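Long-range contacts in cysteine hydrolase (Vibrio cholerae, PDB 6V98), which is a type VI secretion system effector, probably a cysteine hydrolase of the papain-like peptidase clan that attacks rival bacteria: residues E125-L130 and D158-M163; Q184-D189 and L199-E203. All coordinates share one frame; numbering follows the deposited sequence.

Contact 1: residues E125-L130 and D158-M163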
ATOM      1  N   GLU A 125      -7.207   6.020 -12.639  1.00 21.69           N
ATOM      2  CA  GLU A 125      -7.960   4.788 -12.424  1.00 25.51           C
ATOM      3  C   GLU A 125      -7.735   4.230 -11.024  1.00 25.88           C
ATOM      4  O   GLU A 125      -8.671   3.726 -10.390  1.00 23.50           O
ATOM      5  CB  GLU A 125      -7.576   3.751 -13.468  1.00 25.22           C
ATOM      6  CG  GLU A 125      -8.004   4.108 -14.889  1.00 25.48           C
ATOM      7  CD  GLU A 125      -6.998   4.963 -15.634  1.00 34.00           C
ATOM      8  OE1 GLU A 125      -7.251   5.248 -16.825  1.00 35.79           O
ATOM      9  OE2 GLU A 125      -5.966   5.353 -15.037  1.00 27.42           O
ATOM     10  N   ALA A 126      -6.491   4.276 -10.541  1.00 22.15           N
ATOM     11  CA  ALA A 126      -6.212   3.789  -9.192  1.00 24.74           C
ATOM     12  C   ALA A 126      -6.883   4.664  -8.146  1.00 24.03           C
ATOM     13  O   ALA A 126      -7.463   4.156  -7.173  1.00 22.06           O
ATOM     14  CB  ALA A 126      -4.702   3.744  -8.951  1.00 24.43           C
ATOM     15  N   ASP A 127      -6.793   5.984  -8.318  1.00 24.95           N
ATOM     16  CA  ASP A 127      -7.441   6.900  -7.385  1.00 27.92           C
ATOM     17  C   ASP A 127      -8.945   6.672  -7.358  1.00 25.01           C
ATOM     18  O   ASP A 127      -9.562   6.636  -6.285  1.00 26.50           O
ATOM     19  CB  ASP A 127      -7.118   8.343  -7.769  1.00 27.89           C
ATOM     20  CG  ASP A 127      -7.486   9.325  -6.686  1.00 35.73           C
ATOM     21  OD1 ASP A 127      -6.856   9.267  -5.612  1.00 31.55           O
ATOM     22  OD2 ASP A 127      -8.399  10.147  -6.912  1.00 42.00           O
ATOM     23  N   SER A 128      -9.545   6.490  -8.531  1.00 24.41           N
ATOM     24  CA  SER A 128     -10.978   6.212  -8.600  1.00 25.97           C
ATOM     25  C   SER A 128     -11.336   4.886  -7.930  1.00 27.83           C
ATOM     26  O   SER A 128     -12.359   4.784  -7.237  1.00 24.25           O
ATOM     27  CB  SER A 128     -11.427   6.214 -10.063  1.00 26.94           C
ATOM     28  OG  SER A 128     -12.822   5.957 -10.145  1.00 41.36           O
ATOM     29  N   TRP A 129     -10.516   3.852  -8.135  1.00 25.58           N
ATOM     30  CA  TRP A 129     -10.793   2.545  -7.535  1.00 23.43           C
ATOM     31  C   TRP A 129     -10.716   2.612  -6.012  1.00 26.88           C
ATOM     32  O   TRP A 129     -11.596   2.093  -5.311  1.00 23.64           O
ATOM     33  CB  TRP A 129      -9.811   1.513  -8.099  1.00 21.35           C
ATOM     34  CG  TRP A 129     -10.044   0.049  -7.778  1.00 22.76           C
ATOM     35  CD1 TRP A 129     -10.639  -0.876  -8.582  1.00 26.15           C
ATOM     36  CD2 TRP A 129      -9.620  -0.653  -6.604  1.00 23.26           C
ATOM     37  NE1 TRP A 129     -10.623  -2.108  -7.979  1.00 26.51           N
ATOM     38  CE2 TRP A 129     -10.009  -1.998  -6.759  1.00 25.04           C
ATOM     39  CE3 TRP A 129      -8.964  -0.268  -5.430  1.00 23.12           C
ATOM     40  CZ2 TRP A 129      -9.761  -2.965  -5.789  1.00 28.74           C
ATOM     41  CZ3 TRP A 129      -8.706  -1.232  -4.464  1.00 23.65           C
ATOM     42  CH2 TRP A 129      -9.102  -2.564  -4.648  1.00 23.18           C
ATOM     43  N   LEU A 130      -9.680   3.270  -5.486  1.00 25.17           N
ATOM     44  CA  LEU A 130      -9.514   3.405  -4.041  1.00 24.38           C
ATOM     45  C   LEU A 130     -10.641   4.226  -3.421  1.00 24.09           C
ATOM     46  O   LEU A 130     -11.192   3.846  -2.378  1.00 24.11           O
ATOM     47  CB  LEU A 130      -8.147   4.028  -3.750  1.00 20.15           C
ATOM     48  CG  LEU A 130      -7.022   3.054  -4.109  1.00 21.35           C
ATOM     49  CD1 LEU A 130      -5.703   3.820  -4.340  1.00 27.04           C
ATOM     50  CD2 LEU A 130      -6.862   1.991  -3.029  1.00 23.40           C
ATOM     51  N   ASP A 158      -5.638  -6.822  -4.991  1.00 23.65           N
ATOM     52  CA  ASP A 158      -6.804  -6.585  -5.832  1.00 22.83           C
ATOM     53  C   ASP A 158      -6.672  -5.277  -6.602  1.00 24.25           C
ATOM     54  O   ASP A 158      -7.066  -5.197  -7.773  1.00 24.39           O
ATOM     55  CB  ASP A 158      -8.078  -6.584  -4.979  1.00 23.01           C
ATOM     56  CG  ASP A 158      -8.447  -7.981  -4.453  1.00 29.54           C
ATOM     57  OD1 ASP A 158      -7.823  -8.985  -4.861  1.00 32.45           O
ATOM     58  OD2 ASP A 158      -9.359  -8.067  -3.615  1.00 31.43           O
ATOM     59  N   LEU A 159      -6.101  -4.244  -5.973  1.00 21.34           N
ATOM     60  CA  LEU A 159      -5.852  -2.992  -6.690  1.00 22.38           C
ATOM     61  C   LEU A 159      -4.882  -3.208  -7.842  1.00 22.13           C
ATOM     62  O   LEU A 159      -5.112  -2.748  -8.969  1.00 22.69           O
ATOM     63  CB  LEU A 159      -5.293  -1.933  -5.734  1.00 21.43           C
ATOM     64  CG  LEU A 159      -4.800  -0.627  -6.369  1.00 23.37           C
ATOM     65  CD1 LEU A 159      -5.916   0.142  -7.040  1.00 25.89           C
ATOM     66  CD2 LEU A 159      -4.121   0.224  -5.310  1.00 21.91           C
ATOM     67  N   ALA A 160      -3.760  -3.873  -7.564  1.00 23.50           N
ATOM     68  CA  ALA A 160      -2.750  -4.063  -8.598  1.00 24.24           C
ATOM     69  C   ALA A 160      -3.299  -4.923  -9.722  1.00 24.59           C
ATOM     70  O   ALA A 160      -3.099  -4.613 -10.905  1.00 24.70           O
ATOM     71  CB  ALA A 160      -1.490  -4.681  -7.989  1.00 25.28           C
ATOM     72  N   ASP A 161      -4.043  -5.978  -9.370  1.00 22.89           N
ATOM     73  CA  ASP A 161      -4.737  -6.776 -10.381  1.00 27.48           C
ATOM     74  C   ASP A 161      -5.644  -5.898 -11.234  1.00 29.46           C
ATOM     75  O   ASP A 161      -5.665  -6.009 -12.467  1.00 28.72           O
ATOM     76  CB  ASP A 161      -5.564  -7.881  -9.710  1.00 58.41           C
ATOM     77  CG  ASP A 161      -4.875  -9.248  -9.730  1.00 75.80           C
ATOM     78  OD1 ASP A 161      -4.639  -9.797 -10.833  1.00 78.11           O
ATOM     79  OD2 ASP A 161      -4.584  -9.777  -8.636  1.00 75.52           O
ATOM     80  N   ALA A 162      -6.411  -5.016 -10.582  1.00 25.31           N
ATOM     81  CA  ALA A 162      -7.366  -4.175 -11.293  1.00 26.63           C
ATOM     82  C   ALA A 162      -6.666  -3.185 -12.213  1.00 25.43           C
ATOM     83  O   ALA A 162      -7.243  -2.774 -13.228  1.00 32.67           O
ATOM     84  CB  ALA A 162      -8.268  -3.438 -10.295  1.00 26.00           C
ATOM     85  N   MET A 163      -5.431  -2.803 -11.897  1.00 25.96           N
ATOM     86  CA  MET A 163      -4.701  -1.872 -12.745  1.00 27.86           C
ATOM     87  C   MET A 163      -4.068  -2.563 -13.950  1.00 34.16           C
ATOM     88  O   MET A 163      -3.433  -1.887 -14.768  1.00 35.01           O
ATOM     89  CB  MET A 163      -3.613  -1.145 -11.939  1.00 26.05           C
ATOM     90  CG  MET A 163      -4.106  -0.272 -10.773  1.00 30.20           C
ATOM     91  SD  MET A 163      -5.267   1.037 -11.247  1.00 28.44           S
ATOM     92  CE  MET A 163      -6.800   0.244 -10.746  1.00 26.82           C
TER
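Trp129 and Ala126 of segment 125-130 meet Leu159 and Met163 of segment 158-163, where the axes of 125-130 and 158-162 pass 10.5 Å apart, running roughly antiparallel at 138°. Trp129 carries most of the contact. Its CG lies anti to the backbone N (chi1 -171°), which swings the indole across to the other helix. There the six-membered ring rests on the backbone of Leu159: CA stands 3.9 Å from the ring centroid and 12° off the normal, a CH-pi contact over the face. The Leu159 side chain follows on. Its CB lies over that face, and CD1 reaches Trp129 CE3 at 3.5 Å, toward the rim. The other methyl, CD2, meets Leu130 CD2 at 4.0 Å. Ala162 CB approaches the pyrrole part obliquely, 3.6 Å from Trp129 NE1.

Met163 closes the opposite end of the contact from Asp158. The bend of its chain at chi2 brings SD to 3.6 Å from Ala126 CB. A further bend at chi3 sets the methyl CE, 4.2 Å from Trp129 CB. On the sheet side, Ala126 touches Leu49 and Leu159 touches Val47, both of strand 44-50. Asp158 turns its carboxylate to a salt bridge with Lys170. This is apolar helix-helix packing, with two helices side by side against the central antiparallel sheet of a domain assigned to the papain-like clan.

Contact 2: residues Q184-D189 and L199-E203. With CA (calcium ion), chain C; CA (calcium ion), chain B.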
ATOM      1  N   GLN A 184       8.348  -9.532  -4.474  1.00 27.17           N
ATOM      2  CA  GLN A 184       9.649  -8.938  -4.756  1.00 25.78           C
ATOM      3  C   GLN A 184      10.484  -9.794  -5.695  1.00 26.80           C
ATOM      4  O   GLN A 184      11.419  -9.276  -6.311  1.00 29.23           O
ATOM      5  CB  GLN A 184      10.421  -8.713  -3.452  1.00 26.83           C
ATOM      6  CG  GLN A 184       9.935  -7.511  -2.622  1.00 23.71           C
ATOM      7  CD  GLN A 184      10.730  -7.324  -1.343  1.00 24.97           C
ATOM      8  OE1 GLN A 184      11.445  -8.225  -0.907  1.00 28.90           O
ATOM      9  NE2 GLN A 184      10.600  -6.150  -0.728  1.00 23.76           N
ATOM     10  N   LEU A 185      10.183 -11.088  -5.817  1.00 27.03           N
ATOM     11  CA  LEU A 185      10.965 -11.930  -6.724  1.00 33.48           C
ATOM     12  C   LEU A 185      10.875 -11.479  -8.177  1.00 32.45           C
ATOM     13  O   LEU A 185      11.777 -11.787  -8.965  1.00 32.60           O
ATOM     14  CB  LEU A 185      10.510 -13.383  -6.616  1.00 37.55           C
ATOM     15  CG  LEU A 185      10.741 -14.026  -5.255  1.00 39.03           C
ATOM     16  CD1 LEU A 185      10.282 -15.470  -5.275  1.00 47.43           C
ATOM     17  CD2 LEU A 185      12.219 -13.940  -4.916  1.00 39.82           C
ATOM     18  N   SER A 186       9.812 -10.767  -8.559  1.00 31.46           N
ATOM     19  CA  SER A 186       9.619 -10.350  -9.945  1.00 40.16           C
ATOM     20  C   SER A 186       9.489  -8.841 -10.116  1.00 37.94           C
ATOM     21  O   SER A 186       9.134  -8.387 -11.209  1.00 31.49           O
ATOM     22  CB  SER A 186       8.382 -11.035 -10.538  1.00 45.11           C
ATOM     23  OG  SER A 186       7.287 -10.977  -9.634  1.00 50.82           O
ATOM     24  N   GLU A 187       9.761  -8.047  -9.080  1.00 27.11           N
ATOM     25  CA  GLU A 187       9.624  -6.600  -9.180  1.00 27.04           C
ATOM     26  C   GLU A 187      10.782  -5.933  -8.458  1.00 27.34           C
ATOM     27  O   GLU A 187      11.524  -6.572  -7.709  1.00 27.92           O
ATOM     28  CB  GLU A 187       8.307  -6.091  -8.569  1.00 31.63           C
ATOM     29  CG  GLU A 187       7.060  -6.838  -8.979  1.00 29.08           C
ATOM     30  CD  GLU A 187       6.609  -6.493 -10.385  1.00 33.76           C
ATOM     31  OE1 GLU A 187       7.125  -5.506 -10.953  1.00 31.47           O
ATOM     32  OE2 GLU A 187       5.741  -7.209 -10.915  1.00 34.56           O
ATOM     33  N   ILE A 188      10.922  -4.627  -8.705  1.00 29.66           N
ATOM     34  CA  ILE A 188      11.890  -3.792  -7.995  1.00 27.91           C
ATOM     35  C   ILE A 188      11.573  -3.809  -6.506  1.00 27.64           C
ATOM     36  O   ILE A 188      10.420  -3.624  -6.110  1.00 26.55           O
ATOM     37  CB  ILE A 188      11.839  -2.363  -8.558  1.00 30.00           C
ATOM     38  CG1 ILE A 188      12.304  -2.343 -10.022  1.00 33.03           C
ATOM     39  CG2 ILE A 188      12.639  -1.392  -7.698  1.00 25.96           C
ATOM     40  CD1 ILE A 188      13.794  -2.591 -10.185  1.00 39.86           C
ATOM     41  N   ASP A 189      12.604  -4.008  -5.673  1.00 25.87           N
ATOM     42  CA  ASP A 189      12.459  -4.062  -4.218  1.00 27.84           C
ATOM     43  C   ASP A 189      12.609  -2.686  -3.592  1.00 26.56           C
ATOM     44  O   ASP A 189      13.460  -1.895  -3.997  1.00 28.99           O
ATOM     45  CB  ASP A 189      13.524  -4.957  -3.586  1.00 31.42           C
ATOM     46  CG  ASP A 189      13.255  -6.421  -3.770  1.00 32.35           C
ATOM     47  OD1 ASP A 189      12.674  -6.797  -4.807  1.00 39.34           O
ATOM     48  OD2 ASP A 189      13.650  -7.195  -2.867  1.00 34.68           O
ATOM     49  N   LEU A 199      16.653   4.309   3.188  1.00 31.44           N
ATOM     50  CA  LEU A 199      15.927   3.668   2.108  1.00 28.14           C
ATOM     51  C   LEU A 199      16.928   2.973   1.198  1.00 29.30           C
ATOM     52  O   LEU A 199      18.002   3.512   0.912  1.00 30.30           O
ATOM     53  CB  LEU A 199      15.140   4.732   1.342  1.00 30.60           C
ATOM     54  CG  LEU A 199      14.284   4.628   0.098  1.00 44.65           C
ATOM     55  CD1 LEU A 199      13.574   5.963  -0.021  1.00 38.59           C
ATOM     56  CD2 LEU A 199      15.129   4.383  -1.126  1.00 47.46           C
ATOM     57  N   THR A 200      16.577   1.779   0.741  1.00 29.05           N
ATOM     58  CA  THR A 200      17.374   1.044  -0.224  1.00 26.94           C
ATOM     59  C   THR A 200      16.428   0.528  -1.294  1.00 31.65           C
ATOM     60  O   THR A 200      15.440  -0.139  -0.976  1.00 29.73           O
ATOM     61  CB  THR A 200      18.121  -0.118   0.438  1.00 37.50           C
ATOM     62  OG1 THR A 200      18.912   0.377   1.528  1.00 40.05           O
ATOM     63  CG2 THR A 200      19.037  -0.793  -0.554  1.00 42.42           C
ATOM     64  N   VAL A 201      16.705   0.856  -2.548  1.00 30.34           N
ATOM     65  CA  VAL A 201      15.959   0.296  -3.666  1.00 27.44           C
ATOM     66  C   VAL A 201      16.892  -0.663  -4.385  1.00 29.15           C
ATOM     67  O   VAL A 201      18.086  -0.374  -4.548  1.00 32.60           O
ATOM     68  CB  VAL A 201      15.422   1.390  -4.614  1.00 36.43           C
ATOM     69  CG1 VAL A 201      14.924   0.780  -5.910  1.00 38.80           C
ATOM     70  CG2 VAL A 201      14.297   2.177  -3.953  1.00 34.14           C
ATOM     71  N   SER A 202      16.382  -1.831  -4.754  1.00 25.09           N
ATOM     72  CA  SER A 202      17.267  -2.820  -5.346  1.00 27.52           C
ATOM     73  C   SER A 202      16.488  -3.657  -6.345  1.00 30.86           C
ATOM     74  O   SER A 202      15.276  -3.496  -6.524  1.00 27.69           O
ATOM     75  CB  SER A 202      17.923  -3.688  -4.270  1.00 33.30           C
ATOM     76  OG  SER A 202      16.958  -4.418  -3.536  1.00 30.39           O
ATOM     77  N   GLU A 203      17.197  -4.560  -6.998  1.00 36.91           N
ATOM     78  CA  GLU A 203      16.534  -5.434  -7.935  1.00 40.15           C
ATOM     79  C   GLU A 203      15.482  -6.275  -7.219  1.00 40.12           C
ATOM     80  O   GLU A 203      14.496  -6.644  -7.849  1.00 44.34           O
ATOM     81  CB  GLU A 203      17.531  -6.332  -8.647  1.00 40.94           C
ATOM     82  CG  GLU A 203      16.962  -6.940  -9.915  1.00 58.88           C
ATOM     83  CD  GLU A 203      16.961  -8.446  -9.863  1.00 71.33           C
ATOM     84  OE1 GLU A 203      17.480  -8.996  -8.869  1.00 76.22           O
ATOM     85  OE2 GLU A 203      16.439  -9.080 -10.806  1.00 76.86           O
TER
HETATM   86 CA    CA C 302      13.196  -7.917  -6.801  1.00 28.92          CA
HETATM   87 CA    CA B 301      12.817  -8.609   1.035  1.00 31.75          CA
HETATM   88  O   HOH W   1      12.037  -6.593   1.959  1.00 31.12           O
HETATM   89  O   HOH W   2      13.436  -9.178  -8.758  1.00 37.58           O
HETATM   90  O   HOH W   3      14.089  -6.783  -0.222  1.00 27.99           O
HETATM   91  O   HOH W   4      14.477 -10.008  -0.523  1.00 40.44           O
HETATM   92  O   HOH W   5      14.573  -8.314   2.800  1.00 54.45           O
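Asp189 pairs with Ser202 across a beta hairpin, and its side chain links that pair to a calcium site. The two residues form an antiparallel hydrogen-bonded pair. Asp189 N gives a bond to Ser202 O at 2.9 Å, and Ser202 N returns one to Asp189 O at 3.0 Å. Val201 CA also makes a CA-H...O contact with Asp189 O.

From the backbone, Asp189 CB comes first to Ser202 OG, at 3.5 Å; both side chains rise from the same face of the sheet. CG lies anti to the carbonyl carbon (chi1 -76°), which directs the carboxylate to the metals, and it sits behind OD1 beside the first calcium ion. OD1 binds that ion directly at 2.4 Å. OD2 takes a hydrogen bond of 2.7 Å from a water that is itself a ligand of the second calcium. The carboxylate thus serves one ion directly and the other through water.

The first ion also gathers the backbone carbonyls Gln184 O, Glu187 O and Glu203 O, and a water. Glu187 O and Glu203 O lie 3.0 Å apart, a closeness between acceptors that the shared cation would offset. The second ion is held by Gln184 OE1 at 2.4 Å, by Glu181 and by waters. Gln184 NE2 bonds to Gly115 O and to one of those waters, which probably fixes the rotation of the amide.

Beside the pair, Ile188 CG2 packs on Val201 CG1 at 3.6 Å. Such a cluster of carbonyl, carboxylate and water oxygens is characteristic of calcium sites in proteins. Here it ties the turn after helix 176-184 to the C-terminal end of an antiparallel hairpin at the sheet edge.

Contact 1 is partly buried and contact 2 lies on the surface, their centres about 21 Å apart and their nearest atoms about 8 Å apart. They follow one another along the chain and share no helix or strand. Both are nevertheless tied to the same seven-stranded antiparallel sheet. The helices of 125-130 and 158-163 pack against strand 44-50, an inner strand of the sheet, while 184-189 and 199-203 belong to the hairpin at one end of the strand order. The chemistry changes accordingly. Contact 1 depends on methyls, a thioether and an indole face; contact 2 depends on backbone hydrogen bonds, calcium ions and ordered water.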